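Local coordinates for magnesium and cobalt efflux protein CorC (Neisseria meningitidis serogroup B, PDB 3OI8) that probably takes part in magnesium and cobalt ion transport, and binds adenosine in the paired CBS domains present in this fragment, at residues 45-57 with 69-82. Sequence-based numbering, arbitrary orientation.
Sequences ITRSRMNVLKEND and TAHSRFPVIGEDKD. With ADN (adenosine), chain C.
Asn-51 meets His-71 at the edge of its ring: NE2 donates to OD1 over 2.7 Å, in both the ring and carbonyl planes and on an oxygen lone pair, with amide and imidazole 30° apart. The other ring nitrogen, ND1, pairs with the adenosine O5', and with both nitrogens engaged the ring's rotation is fixed. One face lies against the adenine, whose C5 sits over the ring centre; Thr-69 O lies over the opposite face. Asn-51 also reads the base through its backbone: N donates to adenine N1 (2.7 Å), while O accepts from N6, which gives its other hydrogen to Arg-73 O.

Beyond the pocket the strands run parallel, Leu-53 beside Val-76 and Lys-54 beside Ile-77, the central bond being Ile-77 N to Leu-53 O, 2.8 Å. Leu-53 and Val-76 share one sheet face, Leu-53 CD1 reaching Phe-74 CB; on the other, Lys-54 turns at chi2 (-48°), laying CD against Ile-77 CD1, which also meets Val-52 CG2. Extended Lys-81 slides antiparallel past selenomethionine Met-50, and its NZ bonds Arg-47 O (3.2 Å) and, weakly, Met-50 O. With helix 59-69 this forms a CBS-domain beta-alpha-beta unit; Met-135, Leu-148 and Asp-153 line the adenosine site from the second CBS repeat.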
ATOM      1  N   ILE A  45       9.750  12.321  -1.117  1.00 22.90           N
ATOM      2  CA  ILE A  45      10.644  12.679  -0.020  1.00 28.03           C
ATOM      3  C   ILE A  45      11.957  13.163  -0.620  1.00 23.11           C
ATOM      4  O   ILE A  45      12.578  12.452  -1.406  1.00 24.38           O
ATOM      5  CB  ILE A  45      10.903  11.464   0.869  1.00 27.74           C
ATOM      6  CG1 ILE A  45       9.574  10.977   1.460  1.00 30.51           C
ATOM      7  CG2 ILE A  45      11.933  11.805   1.960  1.00 21.66           C
ATOM      8  CD1 ILE A  45       9.658   9.601   2.071  1.00 38.73           C
ATOM      9  N   THR A  46      12.378  14.373  -0.269  1.00 24.96           N
ATOM     10  CA  THR A  46      13.528  14.981  -0.938  1.00 27.43           C
ATOM     11  C   THR A  46      14.831  14.258  -0.579  1.00 28.10           C
ATOM     12  O   THR A  46      14.934  13.693   0.507  1.00 25.31           O
ATOM     13  CB  THR A  46      13.662  16.468  -0.583  1.00 32.86           C
ATOM     14  OG1 THR A  46      14.644  17.066  -1.443  1.00 33.96           O
ATOM     15  CG2 THR A  46      14.078  16.630   0.882  1.00 34.53           C
ATOM     16  N   ARG A  47      15.818  14.302  -1.483  1.00 25.21           N
ATOM     17  CA  ARG A  47      17.086  13.573  -1.310  1.00 32.60           C
ATOM     18  C   ARG A  47      17.713  13.712   0.074  1.00 29.80           C
ATOM     19  O   ARG A  47      18.019  12.722   0.735  1.00 28.76           O
ATOM     20  CB  ARG A  47      18.110  14.012  -2.361  1.00 32.04           C
ATOM     21  CG  ARG A  47      19.466  13.327  -2.243  1.00 27.21           C
ATOM     22  CD  ARG A  47      20.492  14.010  -3.161  1.00 24.76           C
ATOM     23  NE  ARG A  47      20.724  15.414  -2.810  1.00 21.16           N
ATOM     24  CZ  ARG A  47      20.150  16.455  -3.422  1.00 30.94           C
ATOM     25  NH1 ARG A  47      19.299  16.256  -4.420  1.00 22.50           N
ATOM     26  NH2 ARG A  47      20.430  17.704  -3.047  1.00 22.17           N
ATOM     27  N   SER A  48      17.920  14.944   0.513  1.00 25.41           N
ATOM     28  CA  SER A  48      18.605  15.168   1.777  1.00 33.68           C
ATOM     29  C   SER A  48      17.857  14.585   2.982  1.00 36.69           C
ATOM     30  O   SER A  48      18.387  14.569   4.085  1.00 37.50           O
ATOM     31  CB  SER A  48      18.918  16.661   1.978  1.00 39.06           C
ATOM     32  OG  SER A  48      17.824  17.480   1.586  1.00 39.82           O
ATOM     33  N   ARG A  49      16.639  14.087   2.769  1.00 32.66           N
ATOM     34  CA  ARG A  49      15.836  13.539   3.870  1.00 30.65           C
ATOM     35  C   ARG A  49      15.555  12.032   3.781  1.00 36.39           C
ATOM     36  O   ARG A  49      14.922  11.458   4.677  1.00 42.52           O
ATOM     37  CB  ARG A  49      14.505  14.291   3.986  1.00 28.40           C
ATOM     38  CG  ARG A  49      14.669  15.756   4.344  1.00 37.57           C
ATOM     39  CD  ARG A  49      13.324  16.466   4.437  1.00 41.08           C
ATOM     40  NE  ARG A  49      13.497  17.899   4.676  1.00 51.40           N
ATOM     41  CZ  ARG A  49      12.500  18.776   4.734  1.00 57.65           C
ATOM     42  NH1 ARG A  49      11.244  18.375   4.565  1.00 59.66           N
ATOM     43  NH2 ARG A  49      12.760  20.057   4.955  1.00 51.91           N
HETATM   44  N   MSE A  50      16.001  11.385   2.709  1.00 22.83           N
HETATM   45  CA  MSE A  50      15.758   9.949   2.581  1.00 25.60           C
HETATM   46  C   MSE A  50      16.584   9.175   3.596  1.00 33.58           C
HETATM   47  O   MSE A  50      17.716   9.554   3.889  1.00 25.86           O
HETATM   48  CB  MSE A  50      16.176   9.459   1.203  1.00 28.98           C
HETATM   49  CG  MSE A  50      15.608  10.226   0.057  1.00 28.67           C
HETATM   50 SE   MSE A  50      16.336   9.453  -1.557  0.63 30.93          SE
HETATM   51  CE  MSE A  50      18.225   9.787  -1.244  1.00 44.13           C
ATOM     52  N   ASN A  51      16.036   8.075   4.110  1.00 31.29           N
ATOM     53  CA  ASN A  51      16.810   7.155   4.934  1.00 33.51           C
ATOM     54  C   ASN A  51      17.372   6.060   4.040  1.00 33.89           C
ATOM     55  O   ASN A  51      16.604   5.293   3.454  1.00 32.67           O
ATOM     56  CB  ASN A  51      15.940   6.533   6.038  1.00 34.48           C
ATOM     57  CG  ASN A  51      15.529   7.538   7.101  1.00 45.28           C
ATOM     58  OD1 ASN A  51      14.363   7.604   7.483  1.00 49.72           O
ATOM     59  ND2 ASN A  51      16.490   8.325   7.584  1.00 44.66           N
ATOM     60  N   VAL A  52      18.702   5.996   3.923  1.00 26.27           N
ATOM     61  CA  VAL A  52      19.344   5.032   3.022  1.00 25.19           C
ATOM     62  C   VAL A  52      20.277   4.061   3.760  1.00 27.17           C
ATOM     63  O   VAL A  52      20.656   4.296   4.912  1.00 23.88           O
ATOM     64  CB  VAL A  52      20.162   5.756   1.931  1.00 23.45           C
ATOM     65  CG1 VAL A  52      19.263   6.684   1.107  1.00 23.64           C
ATOM     66  CG2 VAL A  52      21.315   6.548   2.567  1.00 26.00           C
ATOM     67  N   LEU A  53      20.666   2.981   3.084  1.00 19.05           N
ATOM     68  CA  LEU A  53      21.647   2.042   3.640  1.00 23.55           C
ATOM     69  C   LEU A  53      22.914   2.067   2.798  1.00 22.48           C
ATOM     70  O   LEU A  53      22.833   2.179   1.571  1.00 20.88           O
ATOM     71  CB  LEU A  53      21.074   0.621   3.628  1.00 22.97           C
ATOM     72  CG  LEU A  53      19.748   0.446   4.386  1.00 30.54           C
ATOM     73  CD1 LEU A  53      19.203  -0.954   4.159  1.00 27.57           C
ATOM     74  CD2 LEU A  53      19.948   0.717   5.869  1.00 32.71           C
ATOM     75  N   LYS A  54      24.077   1.950   3.444  1.00 25.19           N
ATOM     76  CA  LYS A  54      25.352   1.932   2.732  1.00 21.78           C
ATOM     77  C   LYS A  54      25.639   0.526   2.230  1.00 23.74           C
ATOM     78  O   LYS A  54      25.409  -0.455   2.928  1.00 24.99           O
ATOM     79  CB  LYS A  54      26.526   2.371   3.621  1.00 30.86           C
ATOM     80  CG  LYS A  54      26.313   3.612   4.472  1.00 44.24           C
ATOM     81  CD  LYS A  54      25.725   4.769   3.698  1.00 60.66           C
ATOM     82  CE  LYS A  54      25.450   5.939   4.648  1.00 74.70           C
ATOM     83  NZ  LYS A  54      24.389   6.880   4.171  1.00 73.99           N
ATOM     84  N   GLU A  55      26.130   0.456   1.005  1.00 30.24           N
ATOM     85  CA  GLU A  55      26.496  -0.779   0.321  1.00 28.69           C
ATOM     86  C   GLU A  55      27.163  -1.808   1.241  1.00 30.31           C
ATOM     87  O   GLU A  55      26.773  -2.977   1.273  1.00 31.53           O
ATOM     88  CB  GLU A  55      27.470  -0.401  -0.818  1.00 31.42           C
ATOM     89  CG  GLU A  55      27.691  -1.446  -1.895  1.00 40.80           C
ATOM     90  CD  GLU A  55      28.557  -0.928  -3.053  1.00 40.36           C
ATOM     91  OE1 GLU A  55      29.167   0.164  -2.927  1.00 36.82           O
ATOM     92  OE2 GLU A  55      28.625  -1.616  -4.099  1.00 45.04           O
ATOM     93  N   ASN A  56      28.179  -1.371   1.983  1.00 23.85           N
ATOM     94  CA  ASN A  56      29.065  -2.308   2.680  1.00 25.87           C
ATOM     95  C   ASN A  56      28.821  -2.413   4.187  1.00 31.94           C
ATOM     96  O   ASN A  56      29.643  -2.957   4.925  1.00 31.34           O
ATOM     97  CB  ASN A  56      30.539  -1.961   2.405  1.00 31.81           C
ATOM     98  CG  ASN A  56      30.954  -2.240   0.965  1.00 38.11           C
ATOM     99  OD1 ASN A  56      30.430  -3.147   0.311  1.00 37.59           O
ATOM    100  ND2 ASN A  56      31.916  -1.465   0.469  1.00 44.33           N
ATOM    101  N   ASP A  57      27.689  -1.894   4.647  1.00 22.40           N
ATOM    102  CA  ASP A  57      27.402  -1.904   6.066  1.00 23.36           C
ATOM    103  C   ASP A  57      27.155  -3.342   6.576  1.00 22.52           C
ATOM    104  O   ASP A  57      26.826  -4.232   5.793  1.00 24.65           O
ATOM    105  CB  ASP A  57      26.203  -1.000   6.358  1.00 26.16           C
ATOM    106  CG  ASP A  57      26.403  -0.174   7.613  1.00 42.71           C
ATOM    107  OD1 ASP A  57      27.278  -0.530   8.441  1.00 50.57           O
ATOM    108  OD2 ASP A  57      25.697   0.835   7.779  1.00 38.48           O
ATOM    109  N   THR A  69      14.119   3.220  12.132  1.00 38.37           N
ATOM    110  CA  THR A  69      13.352   4.101  11.255  1.00 35.98           C
ATOM    111  C   THR A  69      11.988   3.503  10.953  1.00 41.96           C
ATOM    112  O   THR A  69      11.057   4.210  10.579  1.00 46.03           O
ATOM    113  CB  THR A  69      14.090   4.371   9.937  1.00 40.36           C
ATOM    114  OG1 THR A  69      14.326   3.131   9.268  1.00 37.74           O
ATOM    115  CG2 THR A  69      15.423   5.058  10.192  1.00 42.85           C
ATOM    116  N   ALA A  70      11.884   2.191  11.114  1.00 41.57           N
ATOM    117  CA  ALA A  70      10.623   1.479  10.945  1.00 44.29           C
ATOM    118  C   ALA A  70      10.071   1.494   9.512  1.00 46.86           C
ATOM    119  O   ALA A  70       8.905   1.148   9.300  1.00 54.04           O
ATOM    120  CB  ALA A  70       9.575   2.006  11.928  1.00 38.11           C
ATOM    121  N   HIS A  71      10.885   1.891   8.536  1.00 39.46           N
ATOM    122  CA  HIS A  71      10.436   1.849   7.138  1.00 37.77           C
ATOM    123  C   HIS A  71      10.459   0.417   6.635  1.00 27.50           C
ATOM    124  O   HIS A  71      11.138  -0.450   7.206  1.00 27.67           O
ATOM    125  CB  HIS A  71      11.316   2.704   6.207  1.00 41.82           C
ATOM    126  CG  HIS A  71      11.440   4.138   6.616  1.00 47.95           C
ATOM    127  ND1 HIS A  71      10.347   4.953   6.823  1.00 54.16           N
ATOM    128  CD2 HIS A  71      12.533   4.913   6.822  1.00 45.79           C
ATOM    129  CE1 HIS A  71      10.763   6.162   7.161  1.00 55.33           C
ATOM    130  NE2 HIS A  71      12.085   6.162   7.169  1.00 48.90           N
ATOM    131  N   SER A  72       9.751   0.171   5.538  1.00 22.16           N
ATOM    132  CA  SER A  72       9.733  -1.158   4.935  1.00 20.75           C
ATOM    133  C   SER A  72      10.745  -1.328   3.809  1.00 26.71           C
ATOM    134  O   SER A  72      11.223  -2.441   3.570  1.00 27.43           O
ATOM    135  CB  SER A  72       8.326  -1.491   4.416  1.00 30.82           C
ATOM    136  OG  SER A  72       7.402  -1.569   5.491  1.00 41.43           O
ATOM    137  N   ARG A  73      11.048  -0.232   3.107  1.00 21.47           N
ATOM    138  CA  ARG A  73      11.974  -0.268   1.961  1.00 16.58           C
ATOM    139  C   ARG A  73      13.001   0.852   2.063  1.00 18.31           C
ATOM    140  O   ARG A  73      12.675   1.935   2.537  1.00 17.39           O
ATOM    141  CB  ARG A  73      11.191  -0.143   0.653  1.00 21.36           C
ATOM    142  CG  ARG A  73      10.626  -1.472   0.180  1.00 35.98           C
ATOM    143  CD  ARG A  73       9.334  -1.310  -0.546  1.00 35.09           C
ATOM    144  NE  ARG A  73       8.316  -0.758   0.335  1.00 49.25           N
ATOM    145  CZ  ARG A  73       7.279  -1.439   0.807  1.00 40.73           C
ATOM    146  NH1 ARG A  73       6.412  -0.839   1.607  1.00 33.13           N
ATOM    147  NH2 ARG A  73       7.103  -2.713   0.476  1.00 44.15           N
ATOM    148  N   PHE A  74      14.231   0.573   1.619  1.00 15.43           N
ATOM    149  CA  PHE A  74      15.360   1.505   1.736  1.00 19.58           C
ATOM    150  C   PHE A  74      16.220   1.498   0.470  1.00 16.14           C
ATOM    151  O   PHE A  74      16.660   0.433   0.025  1.00 21.07           O
ATOM    152  CB  PHE A  74      16.259   1.077   2.903  1.00 20.58           C
ATOM    153  CG  PHE A  74      15.553   1.021   4.231  1.00 19.63           C
ATOM    154  CD1 PHE A  74      15.700   2.047   5.149  1.00 20.61           C
ATOM    155  CD2 PHE A  74      14.753  -0.054   4.557  1.00 20.93           C
ATOM    156  CE1 PHE A  74      15.056   2.005   6.379  1.00 27.00           C
ATOM    157  CE2 PHE A  74      14.096  -0.100   5.779  1.00 22.33           C
ATOM    158  CZ  PHE A  74      14.243   0.931   6.689  1.00 23.60           C
ATOM    159  N   PRO A  75      16.475   2.683  -0.105  1.00 17.28           N
ATOM    160  CA  PRO A  75      17.483   2.776  -1.172  1.00 17.20           C
ATOM    161  C   PRO A  75      18.827   2.341  -0.608  1.00 14.32           C
ATOM    162  O   PRO A  75      19.136   2.660   0.533  1.00 16.02           O
ATOM    163  CB  PRO A  75      17.566   4.285  -1.460  1.00 17.86           C
ATOM    164  CG  PRO A  75      16.281   4.861  -0.910  1.00 17.86           C
ATOM    165  CD  PRO A  75      15.911   3.999   0.261  1.00 16.82           C
ATOM    166  N   VAL A  76      19.625   1.642  -1.396  1.00 14.73           N
ATOM    167  CA  VAL A  76      20.970   1.281  -0.965  1.00 12.64           C
ATOM    168  C   VAL A  76      21.942   2.073  -1.837  1.00 11.30           C
ATOM    169  O   VAL A  76      21.791   2.083  -3.057  1.00 16.83           O
ATOM    170  CB  VAL A  76      21.225  -0.223  -1.110  1.00 17.04           C
ATOM    171  CG1 VAL A  76      22.711  -0.550  -0.848  1.00 16.24           C
ATOM    172  CG2 VAL A  76      20.328  -1.016  -0.127  1.00 15.54           C
ATOM    173  N   ILE A  77      22.921   2.730  -1.214  1.00 14.71           N
ATOM    174  CA  ILE A  77      23.791   3.650  -1.941  1.00 18.20           C
ATOM    175  C   ILE A  77      25.250   3.203  -1.960  1.00 23.00           C
ATOM    176  O   ILE A  77      25.711   2.427  -1.105  1.00 21.86           O
ATOM    177  CB  ILE A  77      23.748   5.074  -1.368  1.00 20.31           C
ATOM    178  CG1 ILE A  77      24.228   5.078   0.090  1.00 24.48           C
ATOM    179  CG2 ILE A  77      22.363   5.669  -1.520  1.00 22.70           C
ATOM    180  CD1 ILE A  77      24.650   6.429   0.616  1.00 22.62           C
ATOM    181  N   GLY A  78      25.966   3.710  -2.953  1.00 22.27           N
ATOM    182  CA  GLY A  78      27.396   3.502  -3.052  1.00 17.32           C
ATOM    183  C   GLY A  78      28.080   4.683  -2.398  1.00 25.77           C
ATOM    184  O   GLY A  78      28.020   4.837  -1.180  1.00 24.55           O
ATOM    185  N   GLU A  79      28.702   5.538  -3.205  1.00 25.06           N
ATOM    186  CA  GLU A  79      29.521   6.624  -2.662  1.00 36.11           C
ATOM    187  C   GLU A  79      28.702   7.690  -1.941  1.00 38.90           C
ATOM    188  O   GLU A  79      29.153   8.275  -0.954  1.00 39.67           O
ATOM    189  CB  GLU A  79      30.350   7.289  -3.763  1.00 47.54           C
ATOM    190  CG  GLU A  79      31.116   8.494  -3.255  1.00 64.51           C
ATOM    191  CD  GLU A  79      31.789   9.282  -4.358  1.00 78.21           C
ATOM    192  OE1 GLU A  79      32.839   9.911  -4.081  1.00 75.75           O
ATOM    193  OE2 GLU A  79      31.267   9.273  -5.496  1.00 83.76           O
ATOM    194  N   ASP A  80      27.507   7.954  -2.460  1.00 33.21           N
ATOM    195  CA  ASP A  80      26.606   8.947  -1.894  1.00 27.35           C
ATOM    196  C   ASP A  80      25.221   8.748  -2.511  1.00 27.31           C
ATOM    197  O   ASP A  80      24.986   7.789  -3.264  1.00 22.44           O
ATOM    198  CB  ASP A  80      27.118  10.382  -2.131  1.00 25.88           C
ATOM    199  CG  ASP A  80      27.290  10.711  -3.600  1.00 35.26           C
ATOM    200  OD1 ASP A  80      26.617  10.079  -4.444  1.00 28.85           O
ATOM    201  OD2 ASP A  80      28.099  11.613  -3.917  1.00 48.36           O
ATOM    202  N   LYS A  81      24.305   9.650  -2.205  1.00 23.56           N
ATOM    203  CA  LYS A  81      22.914   9.426  -2.590  1.00 28.33           C
ATOM    204  C   LYS A  81      22.675   9.581  -4.087  1.00 29.70           C
ATOM    205  O   LYS A  81      21.597   9.250  -4.586  1.00 23.79           O
ATOM    206  CB  LYS A  81      21.981  10.322  -1.782  1.00 31.86           C
ATOM    207  CG  LYS A  81      21.988   9.998  -0.307  1.00 36.30           C
ATOM    208  CD  LYS A  81      21.046  10.897   0.470  1.00 34.42           C
ATOM    209  CE  LYS A  81      20.991  10.466   1.926  1.00 33.81           C
ATOM    210  NZ  LYS A  81      20.222  11.457   2.715  1.00 45.02           N
ATOM    211  N   ASP A  82      23.679  10.080  -4.806  1.00 23.79           N
ATOM    212  CA  ASP A  82      23.595  10.144  -6.266  1.00 25.24           C
ATOM    213  C   ASP A  82      24.025   8.828  -6.926  1.00 31.03           C
ATOM    214  O   ASP A  82      24.017   8.692  -8.154  1.00 23.42           O
ATOM    215  CB  ASP A  82      24.394  11.348  -6.793  1.00 30.15           C
ATOM    216  CG  ASP A  82      23.696  12.661  -6.480  1.00 33.18           C
ATOM    217  OD1 ASP A  82      22.445  12.686  -6.584  1.00 27.85           O
ATOM    218  OD2 ASP A  82      24.367  13.641  -6.098  1.00 30.21           O
TER
HETATM  219  O5' ADN C   2       7.551   4.803   6.633  1.00 77.59           O
HETATM  220  C5' ADN C   2       6.554   5.685   7.082  1.00 77.88           C
HETATM  221  C4' ADN C   2       6.561   6.983   6.220  1.00 84.07           C
HETATM  222  O4' ADN C   2       7.925   7.478   6.065  1.00 82.79           O
HETATM  223  C3' ADN C   2       5.993   6.720   4.809  1.00 85.97           C
HETATM  224  O3' ADN C   2       4.679   7.200   4.730  1.00 88.85           O
HETATM  225  C2' ADN C   2       6.895   7.490   3.876  1.00 83.67           C
HETATM  226  O2' ADN C   2       6.375   8.781   3.649  1.00 85.15           O
HETATM  227  C1' ADN C   2       8.211   7.642   4.639  1.00 79.19           C
HETATM  228  N9  ADN C   2       9.206   6.662   4.208  1.00 68.45           N
HETATM  229  C8  ADN C   2       8.989   5.184   3.921  1.00 61.71           C
HETATM  230  N7  ADN C   2      10.326   4.593   3.563  1.00 58.33           N
HETATM  231  C5  ADN C   2      11.374   5.715   3.640  1.00 59.85           C
HETATM  232  C6  ADN C   2      12.914   5.726   3.393  1.00 46.99           C
HETATM  233  N6  ADN C   2      13.601   4.480   3.054  1.00 29.86           N
HETATM  234  N1  ADN C   2      13.661   6.969   3.546  1.00 48.94           N
HETATM  235  C2  ADN C   2      12.955   8.255   3.948  1.00 52.25           C
HETATM  236  N3  ADN C   2      11.445   8.244   4.195  1.00 55.88           N
HETATM  237  C4  ADN C   2      10.682   6.981   4.039  1.00 63.11           C
HETATM  238  O   HOH W   1      27.954   3.317   0.940  1.00 40.13           O